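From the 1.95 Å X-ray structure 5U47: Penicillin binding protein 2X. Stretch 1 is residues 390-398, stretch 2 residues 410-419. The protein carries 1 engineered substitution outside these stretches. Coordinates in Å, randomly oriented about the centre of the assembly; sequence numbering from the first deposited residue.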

# COMPACT_ATOMS: atom_id res chain seq x y z
N GLY A 390 3.70 -9.87 1.17
CA GLY A 390 3.29 -10.48 -0.12
C GLY A 390 3.54 -9.63 -1.36
O GLY A 390 2.83 -9.75 -2.36
N GLU A 391 4.51 -8.73 -1.29
CA GLU A 391 4.81 -7.90 -2.45
C GLU A 391 5.59 -8.72 -3.49
O GLU A 391 6.46 -9.49 -3.12
CB GLU A 391 5.65 -6.69 -2.03
CG GLU A 391 5.97 -5.73 -3.16
CD GLU A 391 6.91 -4.61 -2.76
OE1 GLU A 391 7.57 -4.71 -1.68
OE2 GLU A 391 7.02 -3.64 -3.56
N SER A 392 5.28 -8.52 -4.78
CA SER A 392 6.00 -9.20 -5.87
C SER A 392 7.21 -8.36 -6.27
O SER A 392 7.25 -7.15 -5.99
CB SER A 392 5.08 -9.41 -7.06
OG SER A 392 3.99 -10.23 -6.71
N SER A 393 8.18 -9.00 -6.93
CA SER A 393 9.41 -8.32 -7.33
C SER A 393 9.50 -7.89 -8.79
O SER A 393 10.38 -7.12 -9.15
CB SER A 393 10.60 -9.22 -7.01
OG SER A 393 10.67 -9.42 -5.62
N GLY A 394 8.58 -8.36 -9.63
CA GLY A 394 8.65 -8.07 -11.03
C GLY A 394 9.69 -9.00 -11.65
O GLY A 394 10.30 -9.84 -10.97
N ILE A 395 9.88 -8.87 -12.95
CA ILE A 395 10.83 -9.73 -13.70
C ILE A 395 11.53 -8.88 -14.75
O ILE A 395 10.87 -8.29 -15.60
CB ILE A 395 10.11 -10.90 -14.41
CG1 ILE A 395 9.29 -11.72 -13.42
CG2 ILE A 395 11.12 -11.81 -15.14
CD1 ILE A 395 8.41 -12.79 -14.06
N VAL A 396 12.86 -8.83 -14.68
CA VAL A 396 13.65 -8.08 -15.65
C VAL A 396 14.55 -9.06 -16.39
O VAL A 396 15.26 -9.84 -15.77
CB VAL A 396 14.46 -6.97 -14.99
CG1 VAL A 396 15.30 -6.24 -16.02
CG2 VAL A 396 13.53 -6.01 -14.26
N SER A 397 14.50 -9.03 -17.71
CA SER A 397 15.25 -9.96 -18.53
C SER A 397 16.55 -9.35 -19.01
O SER A 397 16.63 -8.15 -19.22
CB SER A 397 14.42 -10.35 -19.75
OG SER A 397 15.18 -11.15 -20.63
N GLN A 398 17.55 -10.19 -19.17
CA GLN A 398 18.82 -9.71 -19.73
C GLN A 398 18.99 -10.18 -21.18
O GLN A 398 20.08 -10.09 -21.72
CB GLN A 398 20.00 -10.06 -18.82
CG GLN A 398 19.91 -9.46 -17.39
CD GLN A 398 19.73 -7.93 -17.36
OE1 GLN A 398 20.26 -7.21 -18.22
NE2 GLN A 398 19.00 -7.44 -16.36
N GLN A 410 7.47 -3.64 -22.80
CA GLN A 410 7.12 -5.03 -23.06
C GLN A 410 8.37 -5.86 -22.77
O GLN A 410 9.48 -5.36 -22.88
CB GLN A 410 6.68 -5.25 -24.50
CG GLN A 410 5.54 -4.36 -24.98
CD GLN A 410 4.15 -4.72 -24.46
OE1 GLN A 410 3.19 -4.04 -24.81
NE2 GLN A 410 4.03 -5.78 -23.65
N GLY A 411 8.19 -7.13 -22.45
CA GLY A 411 9.33 -8.00 -22.13
C GLY A 411 9.93 -7.69 -20.77
O GLY A 411 11.07 -8.09 -20.49
N ILE A 412 9.18 -6.97 -19.95
CA ILE A 412 9.57 -6.60 -18.60
C ILE A 412 8.30 -6.59 -17.74
O ILE A 412 7.25 -6.14 -18.19
CB ILE A 412 10.30 -5.23 -18.56
CG1 ILE A 412 10.77 -4.91 -17.14
CG2 ILE A 412 9.42 -4.09 -19.07
CD1 ILE A 412 11.72 -3.73 -17.06
N SER A 413 8.39 -7.13 -16.53
CA SER A 413 7.24 -7.20 -15.63
C SER A 413 7.48 -6.34 -14.42
O SER A 413 8.55 -6.39 -13.81
CB SER A 413 7.00 -8.62 -15.17
OG SER A 413 6.66 -9.41 -16.28
N VAL A 414 6.46 -5.56 -14.07
CA VAL A 414 6.51 -4.65 -12.91
C VAL A 414 5.26 -4.77 -12.04
O VAL A 414 4.29 -5.43 -12.43
CB VAL A 414 6.56 -3.18 -13.38
CG1 VAL A 414 7.71 -2.94 -14.34
CG2 VAL A 414 5.24 -2.73 -14.02
N THR A 415 5.30 -4.15 -10.87
CA THR A 415 4.14 -3.99 -10.02
C THR A 415 3.79 -2.51 -10.11
O THR A 415 4.62 -1.67 -10.50
CB THR A 415 4.41 -4.31 -8.54
OG1 THR A 415 5.45 -3.45 -8.06
CG2 THR A 415 4.84 -5.72 -8.39
N GLN A 416 2.56 -2.18 -9.75
CA GLN A 416 2.10 -0.80 -9.77
C GLN A 416 2.99 0.06 -8.89
O GLN A 416 3.37 1.19 -9.26
CB GLN A 416 0.64 -0.68 -9.30
CG GLN A 416 0.20 0.79 -9.24
CD GLN A 416 -1.19 1.06 -8.74
OE1 GLN A 416 -1.56 2.22 -8.57
NE2 GLN A 416 -1.97 0.00 -8.47
N VAL A 417 3.32 -0.46 -7.70
CA VAL A 417 4.13 0.33 -6.77
C VAL A 417 5.56 0.58 -7.31
O VAL A 417 6.14 1.61 -7.00
CB VAL A 417 4.06 -0.24 -5.34
CG1 VAL A 417 4.78 -1.58 -5.26
CG2 VAL A 417 4.58 0.78 -4.33
N GLN A 418 6.11 -0.33 -8.12
CA GLN A 418 7.41 -0.08 -8.78
C GLN A 418 7.30 1.08 -9.78
O GLN A 418 8.18 1.95 -9.87
CB GLN A 418 7.94 -1.33 -9.46
CG GLN A 418 8.46 -2.37 -8.49
CD GLN A 418 8.90 -3.64 -9.18
OE1 GLN A 418 8.25 -4.09 -10.13
NE2 GLN A 418 9.98 -4.25 -8.68
N MET A 419 6.18 1.13 -10.50
CA MET A 419 5.96 2.23 -11.42
C MET A 419 5.83 3.55 -10.65
O MET A 419 6.40 4.55 -11.05
CB MET A 419 4.72 2.00 -12.29
CG MET A 419 4.86 0.82 -13.26
SD MET A 419 6.26 0.97 -14.40
CE MET A 419 5.82 2.42 -15.36
O HOH W 1 7.01 -4.34 -6.15
O HOH W 2 10.86 -10.05 -18.05
O HOH W 3 13.13 -7.06 -19.04

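Two short segments of one chain pair antiparallel at I395-V396 and I412-S413 and bury 434 Å² between them, counting both sides. At the centre, I395 and S413 form a hydrogen-bonded antiparallel pair: I395 N donates to S413 O (2.9 Å) and S413 N donates to I395 O (2.9 Å), the latter almost linear at 177°. Their side chains lie on the same face of this small, weakly bonded ladder, CB of I395 3.9 Å from CB of S413. I395 (chi1 m, chi2 t) and S413 (chi1 m) lie side by side on this face; the serine side chain is short, and its OG reaches no hydrogen-bond partner in the first stretch. V396 and I412 occupy the other face. Both have chi1 t, and the extended I412 chain (chi2 169°) brings its end nearer to the partner strand, so that CD1 of I412 lies 4.0 Å from CG2 of V396, an apolar contact.

G394, just before the ladder, has phi 79°, a value that favours glycine. Its CA is 3.2 Å from S413 O, and a CB here would point toward the second stretch, 2.6 Å from S413 O and 2.9 Å from Q418 OE1; the absence of a side chain makes the close approach possible.

Beyond the ladder, Q418 reaches back from the first turn of a helix. With chi1 m and chi2 t its chain is extended past CB, and chi3 of -39° turns the amide so that both ends find backbone partners: NE2 of Q418 donates to S393 O (2.9 Å), while OE1 of Q418 accepts from T415 N (3.0 Å) within its own stretch. Glutamine suits this buried site because one group supplies both a donor and an acceptor. At the N-cap, T415's p rotamer places OG1 to accept from Q418 N (3.2 Å), capping the helix, and CG2 packs 3.7 Å from S392 O and 3.9 Å from S392 CB. Threonine thus combines a polar cap with a methyl for packing.

The T415 hydroxyl also donates to water 1 (OG1 to water O, 2.6 Å), which in turn donates to E391 OE2 (2.7 Å) and S392 O (2.8 Å). E391, t at chi1 and chi2, extends to bring OE2 to this water and within 3.5 Å of V417 CG1.

At the opposite end of the ladder, water 2 donates to G411 O and I395 O, adding a second donor to the latter. Water 3 accepts from S397 N (2.7 Å from the water O) and donates to G411 O, linking groups without a direct bond.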